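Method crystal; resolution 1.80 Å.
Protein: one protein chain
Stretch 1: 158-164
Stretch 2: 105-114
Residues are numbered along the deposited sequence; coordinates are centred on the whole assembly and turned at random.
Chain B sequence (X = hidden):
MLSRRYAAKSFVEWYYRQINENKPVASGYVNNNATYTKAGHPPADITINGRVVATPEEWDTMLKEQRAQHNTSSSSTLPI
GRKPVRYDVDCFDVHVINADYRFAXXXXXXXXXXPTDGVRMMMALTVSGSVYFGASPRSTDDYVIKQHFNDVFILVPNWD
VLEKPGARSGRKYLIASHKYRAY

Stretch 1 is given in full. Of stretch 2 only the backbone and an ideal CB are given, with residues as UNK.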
# COMPACT_ATOMS: atom_id res chain seq x y z
N ASN B 158 15.36 -7.94 6.63
CA ASN B 158 15.68 -8.99 7.59
C ASN B 158 17.19 -9.10 7.71
O ASN B 158 17.84 -9.72 6.87
CB ASN B 158 15.09 -10.34 7.16
CG ASN B 158 15.29 -11.43 8.21
OD1 ASN B 158 16.08 -11.26 9.15
ND2 ASN B 158 14.60 -12.55 8.04
N TRP B 159 17.75 -8.49 8.75
CA TRP B 159 19.20 -8.43 8.92
C TRP B 159 19.81 -9.81 9.14
O TRP B 159 21.01 -10.00 8.94
CB TRP B 159 19.57 -7.52 10.09
CG TRP B 159 19.04 -6.13 9.98
CD1 TRP B 159 18.23 -5.49 10.88
CD2 TRP B 159 19.26 -5.19 8.91
NE1 TRP B 159 17.95 -4.22 10.44
CE2 TRP B 159 18.57 -4.01 9.24
CE3 TRP B 159 19.98 -5.24 7.71
CZ2 TRP B 159 18.57 -2.89 8.41
CZ3 TRP B 159 19.98 -4.13 6.89
CH2 TRP B 159 19.28 -2.97 7.24
N ASP B 160 19.00 -10.77 9.57
CA ASP B 160 19.49 -12.10 9.89
C ASP B 160 19.59 -12.99 8.65
O ASP B 160 20.21 -14.06 8.70
CB ASP B 160 18.59 -12.77 10.93
CG ASP B 160 18.58 -12.03 12.25
OD1 ASP B 160 19.66 -11.59 12.69
OD2 ASP B 160 17.49 -11.87 12.85
N VAL B 161 18.99 -12.55 7.54
CA VAL B 161 18.95 -13.34 6.31
C VAL B 161 19.67 -12.64 5.17
O VAL B 161 20.39 -13.28 4.40
CB VAL B 161 17.48 -13.63 5.90
CG1 VAL B 161 17.41 -14.22 4.49
CG2 VAL B 161 16.85 -14.58 6.89
N LEU B 162 19.49 -11.32 5.05
CA LEU B 162 20.13 -10.56 3.98
C LEU B 162 21.64 -10.72 3.98
O LEU B 162 22.31 -10.35 4.94
CB LEU B 162 19.77 -9.07 4.09
CG LEU B 162 18.38 -8.68 3.60
CD1 LEU B 162 18.08 -7.25 3.98
CD2 LEU B 162 18.25 -8.87 2.10
N GLU B 163 22.16 -11.29 2.90
CA GLU B 163 23.59 -11.53 2.73
C GLU B 163 24.17 -12.38 3.87
O GLU B 163 25.35 -12.28 4.20
CB GLU B 163 24.34 -10.20 2.61
CG GLU B 163 24.29 -9.64 1.20
CD GLU B 163 24.27 -8.13 1.17
OE1 GLU B 163 23.79 -7.57 0.16
OE2 GLU B 163 24.73 -7.50 2.14
N LYS B 164 23.32 -13.22 4.45
CA LYS B 164 23.76 -14.22 5.41
C LYS B 164 24.26 -15.43 4.63
O LYS B 164 23.45 -16.14 4.02
CB LYS B 164 22.63 -14.61 6.36
CG LYS B 164 23.00 -15.63 7.43
CD LYS B 164 24.10 -15.14 8.37
CE LYS B 164 23.69 -13.91 9.16
NZ LYS B 164 22.56 -14.17 10.09
N UNK B 105 20.21 -2.29 12.29
CA UNK B 105 21.11 -2.71 11.22
C UNK B 105 22.50 -3.06 11.73
O UNK B 105 23.07 -2.30 12.52
CB UNK B 105 21.21 -1.61 10.16
N UNK B 106 23.06 -4.20 11.29
CA UNK B 106 24.48 -4.44 11.53
C UNK B 106 25.31 -3.33 10.92
O UNK B 106 25.01 -2.90 9.80
CB UNK B 106 24.91 -5.80 10.96
N UNK B 107 26.33 -2.87 11.63
CA UNK B 107 27.14 -1.76 11.15
C UNK B 107 27.67 -2.02 9.74
O UNK B 107 27.71 -1.11 8.92
CB UNK B 107 28.30 -1.50 12.11
N UNK B 108 28.06 -3.26 9.48
CA UNK B 108 28.65 -3.63 8.21
C UNK B 108 27.68 -3.41 7.05
O UNK B 108 28.10 -3.11 5.93
CB UNK B 108 29.10 -5.09 8.25
N UNK B 109 26.39 -3.56 7.32
CA UNK B 109 25.38 -3.41 6.28
C UNK B 109 25.19 -1.95 5.91
O UNK B 109 24.84 -1.62 4.78
CB UNK B 109 24.05 -4.01 6.73
N UNK B 110 25.43 -1.06 6.87
CA UNK B 110 25.36 0.37 6.62
C UNK B 110 26.58 0.81 5.81
O UNK B 110 26.45 1.56 4.84
CB UNK B 110 25.27 1.15 7.94
N UNK B 111 27.76 0.33 6.20
CA UNK B 111 28.99 0.68 5.51
C UNK B 111 29.02 0.15 4.08
O UNK B 111 29.44 0.85 3.16
CB UNK B 111 30.19 0.15 6.29
N UNK B 112 28.58 -1.09 3.89
CA UNK B 112 28.72 -1.76 2.60
C UNK B 112 27.62 -1.41 1.60
O UNK B 112 27.83 -1.54 0.39
CB UNK B 112 28.74 -3.27 2.81
N UNK B 113 26.47 -0.98 2.09
CA UNK B 113 25.34 -0.70 1.22
C UNK B 113 24.83 0.72 1.37
O UNK B 113 24.18 1.07 2.36
CB UNK B 113 24.21 -1.69 1.50
N UNK B 114 25.16 1.54 0.38
CA UNK B 114 24.66 2.90 0.32
C UNK B 114 23.18 2.85 0.01
O UNK B 114 22.67 1.81 -0.42
CB UNK B 114 25.41 3.73 -0.72

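Position 105 lies against the indole of Trp159. Its CA sits 3.6 Å from the centroid of the five-membered ring of Trp159, nearly along the ring normal, and the ideal CB is already 3.4 Å from Trp159 CZ2. So tight a fit over an aromatic face favours a small side chain, such as alanine or serine, or none at all, as in glycine. The residue is Ala105: its CA makes a CH-pi contact with the ring, and Ala105 CB packs over the same indole at 3.4 Å from Trp159 CZ2.

At 106 the phi of -58° and psi of 138° suit an extended residue just before a helix. Serine, threonine or aspartate would be familiar N-caps, but proline also fits this phi, and its ring would turn back from the backbone nitrogen towards the indole. The residue is Pro106, and Pro106 CD lies 3.5 Å from Trp159 CG.

Position 107 begins the helix out of reach of stretch 1, so many helix-tolerant polar residues would serve; it is Gln107. At 108 CA-to-CB points sideways, and a long, flexible side chain could bend nearer. Arg108 does so, yet makes no contact with stretch 1.

Position 109 points toward stretch 1, with its ideal CB 4.1 Å from Trp159 CZ3. Beyond lies a space bordered by the indole, Leu162 and the carboxylate of Glu163, which asks for a largely apolar, adaptable chain: leucine or methionine. It is Met109, with all three chi angles m. This folded course brings Met109 CE to 4.1 Å from Trp159 CZ3, at the ring's edge, and to 4.3 Å from Leu162 CB, while Met109 SD lies 3.3 Å from Glu163 OE2.

Position 110 points sideways and makes no contact, leaving the choice broad; Ile110 occupies it. Position 111 is out of reach, suiting a polar helix former such as Glu111. Although 112 points toward stretch 1, nothing lies within 5.5 Å of its ideal CB, and several polar residues would do; Gln112 makes no contact.

At 113 the backbone leaves helical angles, but CA-to-CB points toward stretch 1, where the carboxylate of Glu163 offers an acceptor some way off. A donor of sufficient reach is wanted: histidine, lysine, arginine or glutamine. The residue is His113, with chi1 m, and His113 NE2 donates a very short hydrogen bond of 2.5 Å to Glu163 OE2, the carboxylate oxygen lying near the ring plane.

Position 114 is out of reach and imposes little; Ala114 fills it.

Stretch 2 105-114: APQRMIEQHA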
# COMPACT_ATOMS: atom_id res chain seq x y z
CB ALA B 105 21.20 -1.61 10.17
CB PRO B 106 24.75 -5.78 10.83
CG PRO B 106 23.42 -6.43 10.72
CD PRO B 106 22.42 -5.33 10.58
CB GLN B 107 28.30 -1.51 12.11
CG GLN B 107 29.13 -0.30 11.75
CD GLN B 107 30.33 -0.15 12.66
OE1 GLN B 107 30.47 -0.89 13.64
NE2 GLN B 107 31.20 0.79 12.34
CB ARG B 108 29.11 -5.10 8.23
CG ARG B 108 27.97 -6.09 8.39
CD ARG B 108 28.45 -7.53 8.49
NE ARG B 108 27.34 -8.43 8.77
CZ ARG B 108 26.94 -8.78 10.00
NH1 ARG B 108 27.55 -8.30 11.07
NH2 ARG B 108 25.91 -9.60 10.14
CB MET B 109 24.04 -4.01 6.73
CG MET B 109 24.04 -5.53 6.77
SD MET B 109 24.25 -6.25 5.13
CE MET B 109 22.67 -5.85 4.38
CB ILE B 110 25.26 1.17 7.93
CG1 ILE B 110 23.93 0.86 8.62
CG2 ILE B 110 25.38 2.68 7.65
CD1 ILE B 110 23.77 1.48 9.99
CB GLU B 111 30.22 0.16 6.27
CG GLU B 111 31.55 0.58 5.65
CD GLU B 111 32.76 -0.00 6.36
OE1 GLU B 111 32.89 -1.24 6.42
OE2 GLU B 111 33.58 0.79 6.87
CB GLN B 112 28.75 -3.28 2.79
CG GLN B 112 30.13 -3.81 3.09
CD GLN B 112 30.12 -4.90 4.15
OE1 GLN B 112 29.30 -5.82 4.10
NE2 GLN B 112 31.03 -4.79 5.10
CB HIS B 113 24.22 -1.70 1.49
CG HIS B 113 24.62 -3.12 1.24
ND1 HIS B 113 24.92 -3.59 -0.02
CD2 HIS B 113 24.82 -4.15 2.09
CE1 HIS B 113 25.27 -4.86 0.06
NE2 HIS B 113 25.21 -5.23 1.33
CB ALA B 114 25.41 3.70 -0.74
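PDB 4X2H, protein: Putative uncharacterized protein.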